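DNA topoisomerase 2-associated protein PAT1 (Saccharomyces cerevisiae, PDB 5LMG) activates mRNA decapping and represses translation, its C-terminal domain binding a short helical leucine-rich motif of the decapping enzyme Dcp2. Local coordinates at residues G203-T208 with E274-A279; I238-F243 with L290-I295; S248-I253 with I297-D302. The protein carries 2 engineered substitutions. All coordinates share one frame; numbering follows the deposited sequence.

Contact 1: residues G203-T208 with E274-A279; sequences GLNLIT and EAYIWA. Engineered in segment 274-279: A279 (natural residue Gln). With EDO (1,2-ethanediol), chain J; EDO (1,2-ethanediol), chain H.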
loop_
_atom_site.group_PDB
_atom_site.type_symbol
_atom_site.label_atom_id
_atom_site.label_comp_id
_atom_site.label_asym_id
_atom_site.label_seq_id
_atom_site.Cartn_x
_atom_site.Cartn_y
_atom_site.Cartn_z
ATOM N N GLY A 203 -3.762 -2.289 -2.310
ATOM C CA GLY A 203 -4.230 -3.217 -1.284
ATOM C C GLY A 203 -3.197 -3.420 -0.200
ATOM O O GLY A 203 -3.499 -3.221 0.981
ATOM N N LEU A 204 -1.946 -3.730 -0.614
ATOM C CA LEU A 204 -0.828 -3.939 0.302
ATOM C C LEU A 204 -0.521 -2.701 1.139
ATOM O O LEU A 204 -0.362 -2.824 2.356
ATOM C CB LEU A 204 0.428 -4.442 -0.425
ATOM C CG LEU A 204 1.455 -5.159 0.460
ATOM C CD1 LEU A 204 0.948 -6.550 0.902
ATOM C CD2 LEU A 204 2.785 -5.300 -0.258
ATOM N N ASN A 205 -0.446 -1.519 0.490
ATOM C CA ASN A 205 -0.184 -0.250 1.176
ATOM C C ASN A 205 -1.300 0.115 2.162
ATOM O O ASN A 205 -0.999 0.607 3.244
ATOM C CB ASN A 205 0.086 0.863 0.196
ATOM C CG ASN A 205 1.399 0.740 -0.551
ATOM O OD1 ASN A 205 2.280 -0.064 -0.214
ATOM N ND2 ASN A 205 1.550 1.525 -1.603
ATOM N N LEU A 206 -2.573 -0.169 1.817
ATOM C CA LEU A 206 -3.697 0.081 2.728
ATOM C C LEU A 206 -3.596 -0.801 3.975
ATOM O O LEU A 206 -3.860 -0.314 5.073
ATOM C CB LEU A 206 -5.058 -0.112 2.041
ATOM C CG LEU A 206 -5.551 1.073 1.206
ATOM C CD1 LEU A 206 -6.676 0.661 0.273
ATOM C CD2 LEU A 206 -6.014 2.200 2.093
ATOM N N ILE A 207 -3.173 -2.077 3.814
ATOM C CA ILE A 207 -3.008 -3.004 4.939
ATOM C C ILE A 207 -1.868 -2.497 5.844
ATOM O O ILE A 207 -2.069 -2.406 7.051
ATOM C CB ILE A 207 -2.848 -4.492 4.498
ATOM C CG1 ILE A 207 -4.119 -4.994 3.774
ATOM C CG2 ILE A 207 -2.530 -5.410 5.706
ATOM C CD1 ILE A 207 -3.919 -6.212 2.845
ATOM N N THR A 208 -0.720 -2.090 5.245
ATOM C CA THR A 208 0.446 -1.553 5.968
ATOM C C THR A 208 0.063 -0.352 6.845
ATOM O O THR A 208 0.496 -0.293 8.000
ATOM C CB THR A 208 1.591 -1.216 5.014
ATOM O OG1 THR A 208 1.821 -2.331 4.171
ATOM C CG2 THR A 208 2.892 -0.821 5.748
ATOM N N GLU A 274 10.513 -2.197 -4.944
ATOM C CA GLU A 274 9.799 -3.127 -4.071
ATOM C C GLU A 274 9.868 -2.722 -2.590
ATOM O O GLU A 274 9.558 -3.546 -1.708
ATOM C CB GLU A 274 10.258 -4.580 -4.313
ATOM C CG GLU A 274 9.807 -5.097 -5.674
ATOM C CD GLU A 274 9.811 -6.594 -5.924
ATOM O OE1 GLU A 274 10.657 -7.302 -5.335
ATOM O OE2 GLU A 274 9.000 -7.049 -6.762
ATOM N N ALA A 275 10.213 -1.430 -2.322
ATOM C CA ALA A 275 10.298 -0.844 -0.974
ATOM C C ALA A 275 9.000 -1.009 -0.185
ATOM O O ALA A 275 9.059 -1.360 0.995
ATOM C CB ALA A 275 10.692 0.624 -1.041
ATOM N N TYR A 276 7.834 -0.820 -0.850
ATOM C CA TYR A 276 6.502 -0.985 -0.249
ATOM C C TYR A 276 6.250 -2.451 0.217
ATOM O O TYR A 276 5.452 -2.659 1.129
ATOM C CB TYR A 276 5.395 -0.523 -1.226
ATOM C CG TYR A 276 5.147 -1.470 -2.380
ATOM C CD1 TYR A 276 6.022 -1.525 -3.462
ATOM C CD2 TYR A 276 4.032 -2.307 -2.396
ATOM C CE1 TYR A 276 5.816 -2.415 -4.515
ATOM C CE2 TYR A 276 3.813 -3.198 -3.448
ATOM C CZ TYR A 276 4.702 -3.237 -4.513
ATOM O OH TYR A 276 4.515 -4.101 -5.560
ATOM N N ILE A 277 6.899 -3.449 -0.429
ATOM C CA ILE A 277 6.749 -4.866 -0.047
ATOM C C ILE A 277 7.485 -5.102 1.268
ATOM O O ILE A 277 6.922 -5.706 2.183
ATOM C CB ILE A 277 7.199 -5.860 -1.161
ATOM C CG1 ILE A 277 6.388 -5.658 -2.462
ATOM C CG2 ILE A 277 7.096 -7.310 -0.658
ATOM C CD1 ILE A 277 6.901 -6.407 -3.709
ATOM N N TRP A 278 8.754 -4.627 1.348
ATOM C CA TRP A 278 9.571 -4.768 2.559
ATOM C C TRP A 278 9.007 -3.934 3.708
ATOM O O TRP A 278 9.160 -4.342 4.852
ATOM C CB TRP A 278 11.058 -4.467 2.284
ATOM C CG TRP A 278 11.670 -5.399 1.275
ATOM C CD1 TRP A 278 11.940 -5.122 -0.036
ATOM C CD2 TRP A 278 11.967 -6.796 1.461
ATOM N NE1 TRP A 278 12.417 -6.247 -0.670
ATOM C CE2 TRP A 278 12.425 -7.295 0.221
ATOM C CE3 TRP A 278 11.890 -7.676 2.559
ATOM C CZ2 TRP A 278 12.838 -8.628 0.055
ATOM C CZ3 TRP A 278 12.268 -9.002 2.387
ATOM C CH2 TRP A 278 12.733 -9.469 1.148
ATOM N N ALA A 279 8.319 -2.799 3.404
ATOM C CA ALA A 279 7.665 -1.947 4.414
ATOM C C ALA A 279 6.471 -2.704 5.011
ATOM O O ALA A 279 6.294 -2.703 6.231
ATOM C CB ALA A 279 7.226 -0.622 3.809
HETATM C C1 EDO J . 2.397 2.230 3.565
HETATM O O1 EDO J . 1.090 2.316 3.048
HETATM C C2 EDO J . 3.338 1.781 2.429
HETATM O O2 EDO J . 4.524 1.249 2.986
HETATM C C1 EDO H . 11.196 -10.668 -7.298
HETATM O O1 EDO H . 11.564 -10.063 -6.066
HETATM C C2 EDO H . 9.671 -10.924 -7.304
HETATM O O2 EDO H . 8.928 -9.703 -7.374
HETATM O O HOH W 1 3.289 -1.437 1.950
#
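L204 and Y276 meet where two neighbouring helices of the predominantly helical Pat1 C-terminal domain, 201-216 and 275-286, run side by side at 36° with their short axes 9.8 Å apart. Y276 takes the crowded position, its CG lying between the backbone N and the carbonyl carbon (chi1 74°). L204 has CG anti to its backbone N (chi1 -159°), and its CD2 methyl meets the ring at CD2 and CE2, 3.9 Å from Y276 CD2, the two side chains crossing at about a right angle. The same methyl also touches I277, 4.2 Å from CG1, and that CG1 in turn lies over one face of the Y276 ring, toward the rim. K201 adds a cation-pi contact to the tyrosine.

N205 reaches across with its amide plane perpendicular to the ring, OD1 standing 3.3 Å from Y276 CB; its ND2 is taken up by Q161 of helix 151-174. No direct hydrogen bond joins the two segments. A water bridges them, within hydrogen-bonding reach of N205 OD1, T208 OG1 and Y276 O, and its two protons cannot serve all three at once. T208 OG1 is itself tied back to L204 O, standing above the carbonyl plane, and that oxygen also accepts from T208 N. Farther along, the engineered A279 (glutamine in the natural sequence) presents CB to an ethanediol, probably from the crystallisation liquor, while T208 CG2 lies 3.9 Å from A279 O.

Contact 2: residues I238-F243 with L290-I295; sequences IYDKLF and LNHQRI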
loop_
_atom_site.group_PDB
_atom_site.type_symbol
_atom_site.label_atom_id
_atom_site.label_comp_id
_atom_site.label_asym_id
_atom_site.label_seq_id
_atom_site.Cartn_x
_atom_site.Cartn_y
_atom_site.Cartn_z
ATOM N N ILE A 238 -6.814 -9.710 16.698
ATOM C CA ILE A 238 -7.126 -9.265 15.347
ATOM C C ILE A 238 -5.917 -9.465 14.409
ATOM O O ILE A 238 -6.109 -9.921 13.277
ATOM C CB ILE A 238 -7.732 -7.835 15.334
ATOM C CG1 ILE A 238 -9.122 -7.878 16.054
ATOM C CG2 ILE A 238 -7.847 -7.290 13.886
ATOM C CD1 ILE A 238 -9.819 -6.605 16.249
ATOM N N TYR A 239 -4.684 -9.200 14.901
ATOM C CA TYR A 239 -3.444 -9.443 14.146
ATOM C C TYR A 239 -3.404 -10.933 13.738
ATOM O O TYR A 239 -3.119 -11.241 12.579
ATOM C CB TYR A 239 -2.185 -9.094 14.986
ATOM C CG TYR A 239 -0.888 -9.514 14.317
ATOM C CD1 TYR A 239 -0.377 -10.804 14.483
ATOM C CD2 TYR A 239 -0.197 -8.641 13.478
ATOM C CE1 TYR A 239 0.783 -11.216 13.826
ATOM C CE2 TYR A 239 0.968 -9.043 12.815
ATOM C CZ TYR A 239 1.459 -10.328 13.000
ATOM O OH TYR A 239 2.602 -10.745 12.355
ATOM N N ASP A 240 -3.697 -11.846 14.700
ATOM C CA ASP A 240 -3.699 -13.281 14.454
ATOM C C ASP A 240 -4.732 -13.707 13.411
ATOM O O ASP A 240 -4.436 -14.606 12.621
ATOM C CB ASP A 240 -3.835 -14.084 15.750
ATOM C CG ASP A 240 -3.349 -15.508 15.584
ATOM O OD1 ASP A 240 -2.132 -15.697 15.305
ATOM O OD2 ASP A 240 -4.191 -16.434 15.657
ATOM N N LYS A 241 -5.921 -13.057 13.383
ATOM C CA LYS A 241 -6.956 -13.330 12.368
ATOM C C LYS A 241 -6.432 -12.932 10.971
ATOM O O LYS A 241 -6.594 -13.693 10.007
ATOM C CB LYS A 241 -8.270 -12.600 12.687
ATOM C CG LYS A 241 -9.035 -13.206 13.865
ATOM C CD LYS A 241 -10.260 -12.368 14.230
ATOM C CE LYS A 241 -10.505 -12.314 15.732
ATOM N NZ LYS A 241 -10.920 -13.631 16.287
ATOM N N LEU A 242 -5.768 -11.764 10.877
ATOM C CA LEU A 242 -5.131 -11.278 9.652
ATOM C C LEU A 242 -4.013 -12.237 9.228
ATOM O O LEU A 242 -3.905 -12.566 8.045
ATOM C CB LEU A 242 -4.541 -9.873 9.871
ATOM C CG LEU A 242 -3.845 -9.249 8.661
ATOM C CD1 LEU A 242 -4.864 -8.811 7.613
ATOM C CD2 LEU A 242 -2.982 -8.082 9.082
ATOM N N PHE A 243 -3.180 -12.676 10.201
ATOM C CA PHE A 243 -2.066 -13.591 9.951
ATOM C C PHE A 243 -2.560 -14.916 9.343
ATOM O O PHE A 243 -1.949 -15.405 8.392
ATOM C CB PHE A 243 -1.237 -13.830 11.229
ATOM C CG PHE A 243 0.108 -14.460 10.959
ATOM C CD1 PHE A 243 0.250 -15.847 10.903
ATOM C CD2 PHE A 243 1.236 -13.670 10.761
ATOM C CE1 PHE A 243 1.495 -16.430 10.630
ATOM C CE2 PHE A 243 2.483 -14.254 10.494
ATOM C CZ PHE A 243 2.602 -15.630 10.437
ATOM N N LEU A 290 7.273 -14.249 18.228
ATOM C CA LEU A 290 8.374 -15.005 17.622
ATOM C C LEU A 290 7.890 -16.047 16.587
ATOM O O LEU A 290 8.479 -16.135 15.502
ATOM C CB LEU A 290 9.278 -15.656 18.697
ATOM C CG LEU A 290 10.496 -16.472 18.207
ATOM C CD1 LEU A 290 11.410 -15.633 17.293
ATOM C CD2 LEU A 290 11.292 -16.995 19.367
ATOM N N ASN A 291 6.817 -16.804 16.913
ATOM C CA ASN A 291 6.268 -17.841 16.024
ATOM C C ASN A 291 5.732 -17.265 14.701
ATOM O O ASN A 291 5.890 -17.910 13.660
ATOM C CB ASN A 291 5.241 -18.717 16.740
ATOM C CG ASN A 291 5.872 -19.698 17.714
ATOM O OD1 ASN A 291 7.068 -20.003 17.644
ATOM N ND2 ASN A 291 5.087 -20.202 18.659
ATOM N N HIS A 292 5.147 -16.038 14.733
ATOM C CA HIS A 292 4.699 -15.332 13.520
ATOM C C HIS A 292 5.920 -14.973 12.674
ATOM O O HIS A 292 5.910 -15.192 11.470
ATOM C CB HIS A 292 3.938 -14.032 13.864
ATOM C CG HIS A 292 2.636 -14.258 14.556
ATOM N ND1 HIS A 292 2.440 -13.854 15.866
ATOM C CD2 HIS A 292 1.509 -14.859 14.108
ATOM C CE1 HIS A 292 1.196 -14.198 16.159
ATOM N NE2 HIS A 292 0.595 -14.789 15.126
ATOM N N GLN A 293 6.984 -14.450 13.327
ATOM C CA GLN A 293 8.222 -14.027 12.685
ATOM C C GLN A 293 8.950 -15.179 11.981
ATOM O O GLN A 293 9.474 -14.985 10.880
ATOM C CB GLN A 293 9.128 -13.288 13.676
ATOM C CG GLN A 293 8.581 -11.915 14.103
ATOM C CD GLN A 293 9.415 -11.253 15.181
ATOM O OE1 GLN A 293 10.331 -11.848 15.752
ATOM N NE2 GLN A 293 9.117 -9.993 15.490
ATOM N N ARG A 294 8.949 -16.373 12.615
ATOM C CA ARG A 294 9.542 -17.615 12.114
ATOM C C ARG A 294 8.901 -17.990 10.783
ATOM O O ARG A 294 9.620 -18.307 9.837
ATOM C CB ARG A 294 9.352 -18.756 13.117
ATOM C CG ARG A 294 10.282 -18.690 14.336
ATOM C CD ARG A 294 9.939 -19.796 15.317
ATOM N NE ARG A 294 10.610 -21.054 14.991
ATOM C CZ ARG A 294 10.054 -22.071 14.338
ATOM N NH1 ARG A 294 8.796 -21.995 13.923
ATOM N NH2 ARG A 294 10.747 -23.179 14.113
ATOM N N ILE A 295 7.549 -17.934 10.720
ATOM C CA ILE A 295 6.761 -18.230 9.526
ATOM C C ILE A 295 7.061 -17.189 8.432
ATOM O O ILE A 295 7.302 -17.591 7.296
ATOM C CB ILE A 295 5.238 -18.340 9.843
ATOM C CG1 ILE A 295 4.921 -19.575 10.725
ATOM C CG2 ILE A 295 4.390 -18.340 8.535
ATOM C CD1 ILE A 295 3.683 -19.468 11.538
#
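Helices 234-246 and 290-322 run nearly parallel here, at 21° with their short axes a wide 12.2 Å apart, and an aromatic cluster of Y239, F243 and H292 fills the interval in this helix-rich domain. H292 is the central member. Its CG is anti to the carbonyl carbon (chi1 -66°), and the imidazole enters between the two aromatic residues of the other helix. Y239 directs its edge at one imidazole face in a T-shaped pair, CE1 sitting over the ring centre 3.6 Å from H292 CG with the planes at 81°. The histidine then plays the opposite part toward F243: its own edge points at the phenyl face, CD2 lying over the ring centre 3.5 Å from F243 CG. Y239 OH is bonded to L284 O.

The imidazole's rotation is fixed at both nitrogens. ND1 pairs with K289 N, while NE2 donates a nearly straight bond to D240 OD1, which lies in the imidazole plane. Replacing H292 by an alanine would probably leave the D240 carboxylate without this donor and open a gap between Y239 and F243. On the outer flank of helix 290-322, L290, Q293 and R294 meet the bound Dcp2 peptide, R294 NE forming a salt bridge with an acidic side chain of that peptide. One turn on from the histidine, I295 completes the contact, its CG2 3.8 Å from F243 CZ.

Contact 3: residues S248-I253 with I297-D302; sequences SKIQLI and IDEVRD. With EDO (1,2-ethanediol), chain F.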
loop_
_atom_site.group_PDB
_atom_site.type_symbol
_atom_site.label_atom_id
_atom_site.label_comp_id
_atom_site.label_asym_id
_atom_site.label_seq_id
_atom_site.Cartn_x
_atom_site.Cartn_y
_atom_site.Cartn_z
ATOM N N SER A 248 0.918 -19.246 4.489
ATOM C CA SER A 248 1.232 -20.076 3.300
ATOM C C SER A 248 1.107 -19.303 1.946
ATOM O O SER A 248 1.412 -19.875 0.892
ATOM C CB SER A 248 0.429 -21.379 3.276
ATOM O OG SER A 248 -0.854 -21.181 2.705
ATOM N N LYS A 249 0.682 -18.009 1.979
ATOM C CA LYS A 249 0.498 -17.158 0.796
ATOM C C LYS A 249 1.335 -15.850 0.833
ATOM O O LYS A 249 1.187 -15.023 -0.066
ATOM C CB LYS A 249 -1.004 -16.838 0.601
ATOM C CG LYS A 249 -1.869 -18.068 0.298
ATOM C CD LYS A 249 -3.353 -17.849 0.580
ATOM C CE LYS A 249 -3.734 -18.105 2.023
ATOM N NZ LYS A 249 -5.203 -18.012 2.237
ATOM N N ILE A 250 2.215 -15.675 1.858
ATOM C CA ILE A 250 3.058 -14.481 2.059
ATOM C C ILE A 250 3.949 -14.164 0.823
ATOM O O ILE A 250 4.076 -12.992 0.459
ATOM C CB ILE A 250 3.877 -14.539 3.392
ATOM C CG1 ILE A 250 2.923 -14.563 4.619
ATOM C CG2 ILE A 250 4.861 -13.353 3.517
ATOM C CD1 ILE A 250 3.564 -15.092 5.984
ATOM N N GLN A 251 4.518 -15.192 0.166
ATOM C CA GLN A 251 5.360 -15.030 -1.028
ATOM C C GLN A 251 4.606 -14.360 -2.218
ATOM O O GLN A 251 5.234 -13.660 -3.022
ATOM C CB GLN A 251 5.999 -16.386 -1.418
ATOM C CG GLN A 251 6.404 -16.571 -2.893
ATOM C CD GLN A 251 7.633 -15.786 -3.295
ATOM O OE1 GLN A 251 8.723 -15.949 -2.729
ATOM N NE2 GLN A 251 7.500 -14.971 -4.335
ATOM N N LEU A 252 3.261 -14.519 -2.275
ATOM C CA LEU A 252 2.417 -13.960 -3.348
ATOM C C LEU A 252 2.375 -12.415 -3.379
ATOM O O LEU A 252 1.879 -11.833 -4.342
ATOM C CB LEU A 252 0.999 -14.553 -3.313
ATOM C CG LEU A 252 0.871 -16.085 -3.419
ATOM C CD1 LEU A 252 -0.597 -16.495 -3.391
ATOM C CD2 LEU A 252 1.547 -16.636 -4.692
ATOM N N ILE A 253 2.919 -11.756 -2.349
ATOM C CA ILE A 253 3.016 -10.298 -2.300
ATOM C C ILE A 253 4.101 -9.793 -3.293
ATOM O O ILE A 253 4.060 -8.629 -3.687
ATOM C CB ILE A 253 3.194 -9.751 -0.855
ATOM C CG1 ILE A 253 4.627 -9.990 -0.314
ATOM C CG2 ILE A 253 2.109 -10.292 0.106
ATOM C CD1 ILE A 253 4.896 -9.411 1.078
ATOM N N ILE A 297 9.774 -15.113 7.916
ATOM C CA ILE A 297 11.161 -15.341 7.470
ATOM C C ILE A 297 11.221 -16.567 6.561
ATOM O O ILE A 297 11.849 -16.511 5.503
ATOM C CB ILE A 297 12.158 -15.479 8.683
ATOM C CG1 ILE A 297 12.629 -14.110 9.204
ATOM C CG2 ILE A 297 13.392 -16.354 8.336
ATOM C CD1 ILE A 297 13.834 -13.450 8.400
ATOM N N ASP A 298 10.571 -17.681 6.983
ATOM C CA ASP A 298 10.567 -18.909 6.199
ATOM C C ASP A 298 9.917 -18.686 4.816
ATOM O O ASP A 298 10.463 -19.118 3.803
ATOM C CB ASP A 298 9.851 -20.045 6.970
ATOM C CG ASP A 298 9.856 -21.333 6.200
ATOM O OD1 ASP A 298 10.957 -21.837 5.902
ATOM O OD2 ASP A 298 8.770 -21.770 5.779
ATOM N N GLU A 299 8.758 -18.009 4.792
ATOM C CA GLU A 299 7.983 -17.791 3.575
ATOM C C GLU A 299 8.660 -16.857 2.568
ATOM O O GLU A 299 8.456 -17.026 1.368
ATOM C CB GLU A 299 6.544 -17.339 3.892
ATOM C CG GLU A 299 5.676 -18.492 4.395
ATOM C CD GLU A 299 4.170 -18.287 4.384
ATOM O OE1 GLU A 299 3.630 -17.781 3.371
ATOM O OE2 GLU A 299 3.519 -18.702 5.369
ATOM N N VAL A 300 9.502 -15.918 3.045
ATOM C CA VAL A 300 10.167 -14.942 2.179
ATOM C C VAL A 300 11.680 -15.156 2.084
ATOM O O VAL A 300 12.352 -14.328 1.481
ATOM C CB VAL A 300 9.814 -13.466 2.549
ATOM C CG1 VAL A 300 8.306 -13.235 2.551
ATOM C CG2 VAL A 300 10.453 -13.022 3.863
ATOM N N ARG A 301 12.213 -16.254 2.676
ATOM C CA ARG A 301 13.647 -16.586 2.658
ATOM C C ARG A 301 14.263 -16.483 1.263
ATOM O O ARG A 301 15.333 -15.890 1.123
ATOM C CB ARG A 301 13.910 -17.970 3.280
ATOM C CG ARG A 301 15.377 -18.432 3.190
ATOM C CD ARG A 301 15.676 -19.753 3.904
ATOM N NE ARG A 301 14.785 -20.815 3.444
ATOM C CZ ARG A 301 13.754 -21.278 4.142
ATOM N NH1 ARG A 301 13.525 -20.838 5.375
ATOM N NH2 ARG A 301 12.957 -22.199 3.622
ATOM N N ASP A 302 13.592 -17.054 0.239
ATOM C CA ASP A 302 14.087 -17.000 -1.142
ATOM C C ASP A 302 14.109 -15.558 -1.696
ATOM O O ASP A 302 14.995 -15.213 -2.474
ATOM C CB ASP A 302 13.317 -17.973 -2.045
ATOM C CG ASP A 302 13.447 -19.444 -1.653
ATOM O OD1 ASP A 302 14.512 -19.829 -1.097
ATOM O OD2 ASP A 302 12.486 -20.212 -1.903
HETATM C C1 EDO F . 16.787 -20.447 -4.171
HETATM O O1 EDO F . 16.720 -19.778 -2.915
HETATM C C2 EDO F . 15.619 -20.011 -5.077
HETATM O O2 EDO F . 14.421 -20.592 -4.596
HETATM O O HOH W 2 4.340 -18.297 0.759
HETATM O O HOH W 3 10.482 -16.893 -0.669
#
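E299 sends its side chain out with CG anti to the carbonyl carbon (chi1 -75°) and CD continuing the extended chain (chi2 -164°), and its carboxylate meets the backbone N-H groups of S248 and I250. The contact joins helix 290-322 to the connection between helices 234-246 and 257-267 of the helical domain, a connection that includes a short 3-10 turn at 250-253. OE2 accepts from S248 N at 2.8 Å on its syn side, 21° out of the carboxylate plane, whereas OE1 is approached by I250 N, 3.0 Å away, nearly in line with its C-O bond. A water donates a further bond to the group, at OE1, and accepts from Q251 N. Two backbone N-H groups and a water would probably help to stabilise the negative charge.

I250 covers the acid with hydrocarbon. The two side chains cross at about a right angle, and I250 CD1 lies 3.6 Å from E299 CD. With its CG2 anti to the backbone N, the isoleucine turns that other branch to V300, meeting CG1 at 3.6 Å; I250 also packs on L281 of helix 275-286. Next along the turn, Q251 CB sits near E299 O, and Q251 NE2 is hydrogen-bonded to E303.

The bound peptide lies along another face of these same turns of helix 290-322, where I297, D298 and R301 pack on it. D298 and R301 form a salt bridge within the helix, the guanidinium gripping a single oxygen end-on through two nitrogens: NH1 stands 2.8 Å and NH2 3.1 Å from D298 OD1.

Contacts 2 and 3 both use helix 290-322, their centres about 13 Å apart, and they meet where I295 CG2 lies 4.2 Å from I250 CD1. Contact 1 sits nearer the middle of the chain, its centre about 5 Å from the chain centre against about 20 Å and 19 Å for the other two. It touches contact 3 directly, I277 CG2 lying 3.5 Å from I253 CD1; from contact 2 it is about 17 Å between centres, nearest atoms about 4 Å apart without touching. The helix that meets the Dcp2 peptide, 290-322, also packs on helix 234-246 in contact 2 and on the 248-253 connection in contact 3.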